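Local coordinates for 378aa long hypothetical citrate synthase (Sulfolobus tokodaii, PDB 1VGM), which is a hypothetical protein that probably belongs to the citrate synthase family, a largely helical protein whose two chains assemble as a dimer, at residues E72-V76 and A126-T130; A121-I125 and V340-L344. One frame throughout, in Å; residues are numbered along the deposited sequence.

Contact 1 of 2, residues E72-V76 and A126-T130; sequences ESFEV and AKTAT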
loop_
_atom_site.group_PDB
_atom_site.type_symbol
_atom_site.label_atom_id
_atom_site.label_comp_id
_atom_site.label_asym_id
_atom_site.label_seq_id
_atom_site.Cartn_x
_atom_site.Cartn_y
_atom_site.Cartn_z
ATOM N N GLU A 72 -5.598 20.513 17.886
ATOM C CA GLU A 72 -5.042 21.485 16.954
ATOM C C GLU A 72 -4.740 20.880 15.581
ATOM O O GLU A 72 -4.158 21.545 14.731
ATOM C CB GLU A 72 -3.766 22.118 17.534
ATOM C CG GLU A 72 -2.541 21.215 17.505
ATOM C CD GLU A 72 -1.370 21.783 18.302
ATOM O OE1 GLU A 72 -0.356 21.074 18.475
ATOM O OE2 GLU A 72 -1.460 22.941 18.754
ATOM N N SER A 73 -5.133 19.627 15.358
ATOM C CA SER A 73 -4.676 18.914 14.170
ATOM C C SER A 73 -5.776 18.349 13.263
ATOM O O SER A 73 -5.497 17.489 12.425
ATOM C CB SER A 73 -3.736 17.782 14.578
ATOM O OG SER A 73 -2.618 18.275 15.288
ATOM N N PHE A 74 -7.012 18.825 13.413
ATOM C CA PHE A 74 -8.143 18.267 12.659
ATOM C C PHE A 74 -8.219 18.768 11.215
ATOM O O PHE A 74 -8.798 18.110 10.347
ATOM C CB PHE A 74 -9.467 18.581 13.370
ATOM C CG PHE A 74 -9.747 17.690 14.549
ATOM C CD1 PHE A 74 -10.074 18.242 15.787
ATOM C CD2 PHE A 74 -9.704 16.299 14.425
ATOM C CE1 PHE A 74 -10.342 17.427 16.892
ATOM C CE2 PHE A 74 -9.968 15.472 15.521
ATOM C CZ PHE A 74 -10.295 16.037 16.757
ATOM N N GLU A 75 -7.639 19.937 10.963
ATOM C CA GLU A 75 -7.614 20.513 9.620
ATOM C C GLU A 75 -6.957 19.555 8.629
ATOM O O GLU A 75 -5.984 18.882 8.965
ATOM C CB GLU A 75 -6.835 21.831 9.635
ATOM C CG GLU A 75 -5.625 21.803 10.570
ATOM C CD GLU A 75 -4.466 22.656 10.076
ATOM O OE1 GLU A 75 -4.689 23.858 9.797
ATOM O OE2 GLU A 75 -3.335 22.125 9.970
ATOM N N VAL A 76 -7.475 19.511 7.407
ATOM C CA VAL A 76 -6.783 18.846 6.305
ATOM C C VAL A 76 -6.667 19.781 5.102
ATOM O O VAL A 76 -7.407 20.759 4.992
ATOM C CB VAL A 76 -7.540 17.577 5.847
ATOM C CG1 VAL A 76 -7.513 16.521 6.940
ATOM C CG2 VAL A 76 -8.974 17.943 5.485
ATOM N N ALA A 126 -5.725 12.474 14.496
ATOM C CA ALA A 126 -6.657 13.593 14.372
ATOM C C ALA A 126 -7.304 13.638 12.987
ATOM O O ALA A 126 -8.522 13.732 12.858
ATOM C CB ALA A 126 -5.924 14.902 14.655
ATOM N N LYS A 127 -6.482 13.561 11.949
ATOM C CA LYS A 127 -6.964 13.773 10.589
ATOM C C LYS A 127 -7.736 12.573 10.056
ATOM O O LYS A 127 -8.568 12.717 9.166
ATOM C CB LYS A 127 -5.784 14.092 9.668
ATOM C CG LYS A 127 -5.078 15.395 10.044
ATOM C CD LYS A 127 -3.860 15.671 9.175
ATOM C CE LYS A 127 -2.994 16.773 9.782
ATOM N NZ LYS A 127 -3.766 18.030 9.996
ATOM N N THR A 128 -7.461 11.392 10.601
ATOM C CA THR A 128 -8.227 10.194 10.267
ATOM C C THR A 128 -9.702 10.374 10.645
ATOM O O THR A 128 -10.597 9.960 9.916
ATOM C CB THR A 128 -7.651 8.957 11.005
ATOM O OG1 THR A 128 -6.247 8.854 10.736
ATOM C CG2 THR A 128 -8.338 7.689 10.545
ATOM N N ALA A 129 -9.953 11.005 11.785
ATOM C CA ALA A 129 -11.318 11.316 12.207
ATOM C C ALA A 129 -11.975 12.293 11.234
ATOM O O ALA A 129 -13.133 12.124 10.849
ATOM C CB ALA A 129 -11.307 11.918 13.620
ATOM N N THR A 130 -11.234 13.321 10.841
ATOM C CA THR A 130 -11.764 14.302 9.906
ATOM C C THR A 130 -12.125 13.603 8.597
ATOM O O THR A 130 -13.222 13.776 8.064
ATOM C CB THR A 130 -10.725 15.413 9.641
ATOM O OG1 THR A 130 -10.374 16.037 10.885
ATOM C CG2 THR A 130 -11.280 16.464 8.677
#
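Lys-127 reaches out from its helix and places NZ between two backbone carbonyls of the loop, donating to Glu-75 O at 2.6 Å and to Ser-73 O at 3.0 Å. The first bond meets its carbonyl almost end-on (165° at the oxygen), whereas the second comes from above the Ser-73 carbonyl plane. The lysine chain runs extended as far as CE and then bends, chi4 -57°, which swings NZ in between the two oxygens. NZ also makes a weak hydrogen bond with Tyr-108 OH. The Glu-75 carboxylate lies alongside, its OE2 4.1 Å from NZ, too far for a salt bridge but probably helping to balance the charge. A third bond, Thr-130 OG1 to Phe-74 O at 2.7 Å, uses a lone pair in the carbonyl plane. Three successive loop carbonyls are thus taken up by two side chains about one helical turn apart. In the mainly helical architecture expected of a citrate synthase family member, this is how the link from helix 60-71 to helix 78-84 is tied to helix 117-139. The Phe-74 ring turns its edge to Ala-126 O, CD2 lying 3.2 Å away, and Ile-146 and Pro-147 also pack on it. Ser-73 CB rests on Ala-126 CB at 3.6 Å, while its OG is hydrogen-bonded to Ile-69 O. Farther along, Val-76 CG1 touches Thr-130 CG2 and Lys-127 CB, the valine and lysine side chains running antiparallel.

Contact 2 of 2, residues A121-I125 and V340-L344; sequences AVQII and VLGWL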
loop_
_atom_site.group_PDB
_atom_site.type_symbol
_atom_site.label_atom_id
_atom_site.label_comp_id
_atom_site.label_asym_id
_atom_site.label_seq_id
_atom_site.Cartn_x
_atom_site.Cartn_y
_atom_site.Cartn_z
ATOM N N ALA A 121 2.296 10.979 14.631
ATOM C CA ALA A 121 1.276 9.937 14.772
ATOM C C ALA A 121 -0.051 10.453 15.338
ATOM O O ALA A 121 -1.122 10.099 14.848
ATOM C CB ALA A 121 1.809 8.802 15.653
ATOM N N VAL A 122 0.022 11.285 16.373
ATOM C CA VAL A 122 -1.182 11.848 16.975
ATOM C C VAL A 122 -1.915 12.749 15.986
ATOM O O VAL A 122 -3.136 12.666 15.851
ATOM C CB VAL A 122 -0.857 12.666 18.254
ATOM C CG1 VAL A 122 -2.152 13.123 18.919
ATOM C CG2 VAL A 122 -0.051 11.814 19.226
ATOM N N GLN A 123 -1.166 13.601 15.289
ATOM C CA GLN A 123 -1.741 14.448 14.244
ATOM C C GLN A 123 -2.466 13.609 13.205
ATOM O O GLN A 123 -3.570 13.954 12.778
ATOM C CB GLN A 123 -0.650 15.275 13.553
ATOM C CG GLN A 123 0.046 16.268 14.471
ATOM C CD GLN A 123 1.156 17.040 13.773
ATOM O OE1 GLN A 123 1.677 16.616 12.734
ATOM N NE2 GLN A 123 1.533 18.177 14.349
ATOM N N ILE A 124 -1.851 12.502 12.799
ATOM C CA ILE A 124 -2.469 11.630 11.801
ATOM C C ILE A 124 -3.779 11.033 12.326
ATOM O O ILE A 124 -4.753 10.893 11.593
ATOM C CB ILE A 124 -1.520 10.467 11.403
ATOM C CG1 ILE A 124 -0.255 11.029 10.746
ATOM C CG2 ILE A 124 -2.245 9.486 10.450
ATOM C CD1 ILE A 124 0.740 9.957 10.340
ATOM N N ILE A 125 -3.791 10.687 13.606
ATOM C CA ILE A 125 -4.996 10.172 14.239
ATOM C C ILE A 125 -6.098 11.230 14.240
ATOM O O ILE A 125 -7.260 10.930 13.982
ATOM C CB ILE A 125 -4.679 9.678 15.678
ATOM C CG1 ILE A 125 -3.929 8.343 15.586
ATOM C CG2 ILE A 125 -5.958 9.500 16.491
ATOM C CD1 ILE A 125 -3.172 7.961 16.839
ATOM N N VAL A 340 -5.716 2.391 13.025
ATOM C CA VAL A 340 -4.641 3.272 12.592
ATOM C C VAL A 340 -3.638 3.520 13.722
ATOM O O VAL A 340 -2.439 3.676 13.469
ATOM C CB VAL A 340 -5.191 4.629 12.073
ATOM C CG1 VAL A 340 -5.753 5.458 13.228
ATOM C CG2 VAL A 340 -4.091 5.384 11.345
ATOM N N LEU A 341 -4.115 3.541 14.965
ATOM C CA LEU A 341 -3.208 3.664 16.103
ATOM C C LEU A 341 -2.218 2.503 16.127
ATOM O O LEU A 341 -1.010 2.695 16.296
ATOM C CB LEU A 341 -3.984 3.697 17.426
ATOM C CG LEU A 341 -3.132 3.731 18.703
ATOM C CD1 LEU A 341 -2.110 4.879 18.636
ATOM C CD2 LEU A 341 -4.042 3.913 19.915
ATOM N N GLY A 342 -2.744 1.298 15.960
ATOM C CA GLY A 342 -1.890 0.132 15.851
ATOM C C GLY A 342 -0.975 0.166 14.639
ATOM O O GLY A 342 0.214 -0.135 14.764
ATOM N N TRP A 343 -1.496 0.526 13.467
ATOM C CA TRP A 343 -0.623 0.677 12.305
ATOM C C TRP A 343 0.540 1.629 12.604
ATOM O O TRP A 343 1.699 1.309 12.328
ATOM C CB TRP A 343 -1.397 1.187 11.082
ATOM C CG TRP A 343 -2.394 0.198 10.514
ATOM C CD1 TRP A 343 -2.338 -1.173 10.587
ATOM C CD2 TRP A 343 -3.597 0.511 9.795
ATOM N NE1 TRP A 343 -3.433 -1.727 9.960
ATOM C CE2 TRP A 343 -4.222 -0.717 9.466
ATOM C CE3 TRP A 343 -4.219 1.708 9.420
ATOM C CZ2 TRP A 343 -5.446 -0.777 8.777
ATOM C CZ3 TRP A 343 -5.434 1.650 8.735
ATOM C CH2 TRP A 343 -6.034 0.415 8.422
ATOM N N LEU A 344 0.232 2.794 13.164
ATOM C CA LEU A 344 1.255 3.800 13.430
ATOM C C LEU A 344 2.247 3.307 14.490
ATOM O O LEU A 344 3.456 3.471 14.344
ATOM C CB LEU A 344 0.610 5.106 13.899
ATOM C CG LEU A 344 -0.200 5.904 12.870
ATOM C CD1 LEU A 344 -0.968 7.000 13.598
ATOM C CD2 LEU A 344 0.717 6.502 11.797
#
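Leu-344 and Ile-125 carry most of the apolar packing between these two helix segments, which run nearly antiparallel at 156° with their axes 10.2 Å apart. The two branches of Leu-344 divide the work. CD1 sits between Ala-121 and Ile-125, 3.9 Å from Ala-121 CB and 3.8 Å from Ile-125 CG1, while CD2 meets the end of Ile-124, 3.7 Å from its CD1. Ile-125 answers from the other helix: its CG1 faces both Leu-344 CD1 and Val-340 CG1, and its CD1 goes on to Leu-341 CD1 at 3.7 Å. With chi2 at 161° the isoleucine is extended, which carries that methyl across to helix 331-353 although its CB does not point straight there.

Besides this aliphatic packing, one contact involves the backbone. Leu-344 CD1 lies 3.3 Å from Ala-121 O, a carbonyl already engaged in the helical bond from Ile-125 N. Ile-125 O accepts a hydrogen bond from Tyr-153 OH.

The surroundings extend this buried core of a largely helical fold: Tyr-45 of helix 45-54 covers both Ile-125 and Leu-341, and Met-203 and Tyr-204 of helix 203-214 lie against Ile-124. Since the side chains that meet here are all aliphatic, the attraction between the segments comes from dispersion and the exclusion of water, without directional polar bonds between the segments.

How the contacts relate
Helix 117-139 serves both contacts, in consecutive turns: residues 121-125 pack on helix 331-353 in contact 2, and residues 126-130 hold the loop after helix 60-71 in contact 1. The centres are about 11 Å apart, on the same side of the chain's centre, with contact 2 nearer to it. Along the sequence the segments alternate, 72-76, 121-125, 126-130, 340-344. The contacts also touch directly: Ser-73 OG lies 3.4 Å from Gln-123 CG, and Thr-128 OG1 lies 4.1 Å from Val-340 CG2. The hydrogen bonds to loop carbonyls and the aliphatic packing therefore lie next to each other on helix 117-139, which ties parts of the chain more than 200 residues apart into one buried region.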